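Local coordinates for USP37 protein (PDB 3U12) that forms the pleckstrin homology domain of a human peptidase C19 family member that probably hydrolyses bonds made by the C-terminal glycine of ubiquitin, at residues F114-A117 with V118-R122. Residues are numbered along the deposited sequence; the frame is centred on the assembly and turned at random.
Sequences FLDA and VHQNR. With SO4 (sulfate ion), chain C.
Val118 meets Phe114 one helical turn back by a CH-pi contact: its CG2 stands 3.9 Å from the centroid of the Phe114 ring, 26° off the normal and displaced toward the rim at CE2 and CZ. The rotamer of Val118 accounts for this, since CG2 sits beside the backbone N, on the Phe114 side, while CG1 is anti to that N (chi1 172°). Val118 N also donates to Phe114 O at 3.0 Å, and its side chain touches Leu69 of a loop and Ile73 of strand 73-80, both also touched by Leu115, so the buried side of the helix end rests on that strand and the loop before it. His119 N continues the i to i-4 pattern to Leu115 O at 3.0 Å, and with His119 ends helix 105-119, the C-terminal helix characteristic of the PH fold. Gln120 is bound twice to Asp116, by its N to Asp116 O and by its NE2 to Asp116 OD1 at 3.1 Å; the latter bond is nearly straight (160°) and lies close to the amide plane, yet approaches OD1 from above the carboxylate. With an alanine at Asp116 the carboxylate is gone, and Gln120 NE2 would probably lose this acceptor, its amide being set free to turn. Asn121, with positive phi, is the C-prime residue of a Schellman motif, its N bonded to Val118 O at 2.8 Å. The Asn121 side chain extends to a sulfate, probably from the crystallisation liquor, through ND2 to O3 at 3.2 Å; His71 and Gln93 bind the same ion. Arg122 N closes the motif on Ala117 O at 3.0 Å, and Arg122 CB lies 3.4 Å from that same Ala117 O.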
ATOM      1  N   PHE A 114      -1.367  -8.556  -6.980  1.00 20.42           N
ATOM      2  CA  PHE A 114      -0.109  -8.925  -6.364  1.00 19.24           C
ATOM      3  C   PHE A 114      -0.278  -9.117  -4.853  1.00 21.00           C
ATOM      4  O   PHE A 114       0.238 -10.096  -4.289  1.00 21.02           O
ATOM      5  CB  PHE A 114       1.000  -7.898  -6.673  1.00 19.04           C
ATOM      6  CG  PHE A 114       2.308  -8.250  -6.000  1.00 19.63           C
ATOM      7  CD1 PHE A 114       3.141  -9.227  -6.530  1.00 25.22           C
ATOM      8  CD2 PHE A 114       2.686  -7.632  -4.809  1.00 21.54           C
ATOM      9  CE1 PHE A 114       4.345  -9.564  -5.896  1.00 26.29           C
ATOM     10  CE2 PHE A 114       3.883  -7.973  -4.178  1.00 24.08           C
ATOM     11  CZ  PHE A 114       4.687  -8.958  -4.713  1.00 23.49           C
ATOM     12  N   LEU A 115      -1.007  -8.198  -4.203  1.00 17.02           N
ATOM     13  CA  LEU A 115      -1.201  -8.272  -2.754  1.00 16.83           C
ATOM     14  C   LEU A 115      -2.026  -9.493  -2.369  1.00 22.17           C
ATOM     15  O   LEU A 115      -1.748 -10.122  -1.349  1.00 21.98           O
ATOM     16  CB  LEU A 115      -1.834  -6.976  -2.209  1.00 15.67           C
ATOM     17  CG  LEU A 115      -0.936  -5.739  -2.261  1.00 16.99           C
ATOM     18  CD1 LEU A 115      -1.761  -4.475  -1.954  1.00 16.46           C
ATOM     19  CD2 LEU A 115       0.291  -5.887  -1.308  1.00 14.78           C
ATOM     20  N   ASP A 116      -3.020  -9.845  -3.205  1.00 20.16           N
ATOM     21  CA  ASP A 116      -3.831 -11.047  -3.007  1.00 22.68           C
ATOM     22  C   ASP A 116      -2.944 -12.311  -3.104  1.00 25.16           C
ATOM     23  O   ASP A 116      -3.055 -13.195  -2.246  1.00 25.15           O
ATOM     24  CB  ASP A 116      -4.988 -11.097  -4.024  1.00 25.21           C
ATOM     25  CG  ASP A 116      -6.034 -12.163  -3.734  1.00 37.75           C
ATOM     26  OD1 ASP A 116      -6.116 -12.623  -2.559  1.00 39.41           O
ATOM     27  OD2 ASP A 116      -6.804 -12.505  -4.661  1.00 40.04           O
ATOM     28  N   ALA A 117      -2.063 -12.384  -4.136  1.00 22.04           N
ATOM     29  CA  ALA A 117      -1.133 -13.506  -4.317  1.00 23.22           C
ATOM     30  C   ALA A 117      -0.157 -13.648  -3.084  1.00 24.85           C
ATOM     31  O   ALA A 117       0.057 -14.756  -2.606  1.00 25.44           O
ATOM     32  CB  ALA A 117      -0.356 -13.334  -5.607  1.00 23.20           C
ATOM     33  N   VAL A 118       0.343 -12.527  -2.530  1.00 22.01           N
ATOM     34  CA  VAL A 118       1.208 -12.541  -1.325  1.00 21.34           C
ATOM     35  C   VAL A 118       0.406 -13.090  -0.131  1.00 27.75           C
ATOM     36  O   VAL A 118       0.879 -13.972   0.593  1.00 28.16           O
ATOM     37  CB  VAL A 118       1.759 -11.130  -1.015  1.00 22.28           C
ATOM     38  CG1 VAL A 118       2.492 -11.100   0.334  1.00 22.14           C
ATOM     39  CG2 VAL A 118       2.672 -10.657  -2.130  1.00 21.09           C
ATOM     40  N   HIS A 119      -0.827 -12.579   0.046  1.00 24.70           N
ATOM     41  CA  HIS A 119      -1.742 -12.965   1.110  1.00 26.59           C
ATOM     42  C   HIS A 119      -1.994 -14.486   1.081  1.00 32.62           C
ATOM     43  O   HIS A 119      -2.070 -15.111   2.142  1.00 31.97           O
ATOM     44  CB  HIS A 119      -3.047 -12.160   0.977  1.00 28.00           C
ATOM     45  CG  HIS A 119      -4.119 -12.513   1.967  1.00 34.64           C
ATOM     46  ND1 HIS A 119      -3.901 -12.450   3.326  1.00 37.09           N
ATOM     47  CD2 HIS A 119      -5.397 -12.889   1.751  1.00 40.64           C
ATOM     48  CE1 HIS A 119      -5.035 -12.815   3.898  1.00 40.01           C
ATOM     49  NE2 HIS A 119      -5.971 -13.072   2.995  1.00 42.59           N
ATOM     50  N   GLN A 120      -2.039 -15.074  -0.140  1.00 28.78           N
ATOM     51  CA  GLN A 120      -2.235 -16.503  -0.369  1.00 31.52           C
ATOM     52  C   GLN A 120      -0.907 -17.300  -0.396  1.00 39.19           C
ATOM     53  O   GLN A 120      -0.919 -18.469  -0.767  1.00 39.63           O
ATOM     54  CB  GLN A 120      -3.022 -16.720  -1.663  1.00 33.06           C
ATOM     55  CG  GLN A 120      -4.480 -16.311  -1.542  1.00 33.76           C
ATOM     56  CD  GLN A 120      -5.217 -16.623  -2.813  1.00 45.07           C
ATOM     57  OE1 GLN A 120      -5.140 -17.729  -3.349  1.00 42.01           O
ATOM     58  NE2 GLN A 120      -5.977 -15.665  -3.298  1.00 40.04           N
ATOM     59  N   ASN A 121       0.221 -16.672   0.028  1.00 37.86           N
ATOM     60  CA  ASN A 121       1.562 -17.277   0.133  1.00 40.23           C
ATOM     61  C   ASN A 121       2.078 -17.817  -1.224  1.00 49.77           C
ATOM     62  O   ASN A 121       2.433 -18.988  -1.346  1.00 53.40           O
ATOM     63  CB  ASN A 121       1.596 -18.357   1.255  1.00 41.58           C
ATOM     64  CG  ASN A 121       1.173 -17.844   2.626  1.00 52.86           C
ATOM     65  OD1 ASN A 121       1.479 -16.724   3.026  1.00 40.81           O
ATOM     66  ND2 ASN A 121       0.482 -18.660   3.403  1.00 47.35           N
ATOM     67  N   ARG A 122       2.107 -16.934  -2.246  1.00 46.11           N
ATOM     68  CA  ARG A 122       2.548 -17.240  -3.611  1.00 53.14           C
ATOM     69  C   ARG A 122       3.647 -16.256  -4.028  1.00101.01           C
ATOM     70  O   ARG A 122       4.245 -16.390  -5.096  1.00 71.94           O
ATOM     71  CB  ARG A 122       1.362 -17.154  -4.587  1.00 51.45           C
ATOM     72  CG  ARG A 122       0.285 -18.210  -4.370  1.00 57.56           C
ATOM     73  CD  ARG A 122      -0.815 -18.096  -5.403  1.00 63.06           C
ATOM     74  NE  ARG A 122      -0.354 -18.505  -6.731  1.00 74.29           N
ATOM     75  CZ  ARG A 122      -0.400 -19.751  -7.194  1.00 84.49           C
ATOM     76  NH1 ARG A 122      -0.920 -20.725  -6.455  1.00 65.43           N
ATOM     77  NH2 ARG A 122       0.068 -20.031  -8.402  1.00 73.60           N
TER
HETATM   78  S   SO4 C1000      -0.528 -16.435   7.082  1.00 87.16           S
HETATM   79  O1  SO4 C1000      -1.392 -17.608   7.289  1.00 91.67           O
HETATM   80  O2  SO4 C1000       0.375 -16.286   8.232  1.00 91.80           O
HETATM   81  O3  SO4 C1000       0.252 -16.628   5.855  1.00 93.10           O
HETATM   82  O4  SO4 C1000      -1.359 -15.226   6.942  1.00 92.20           O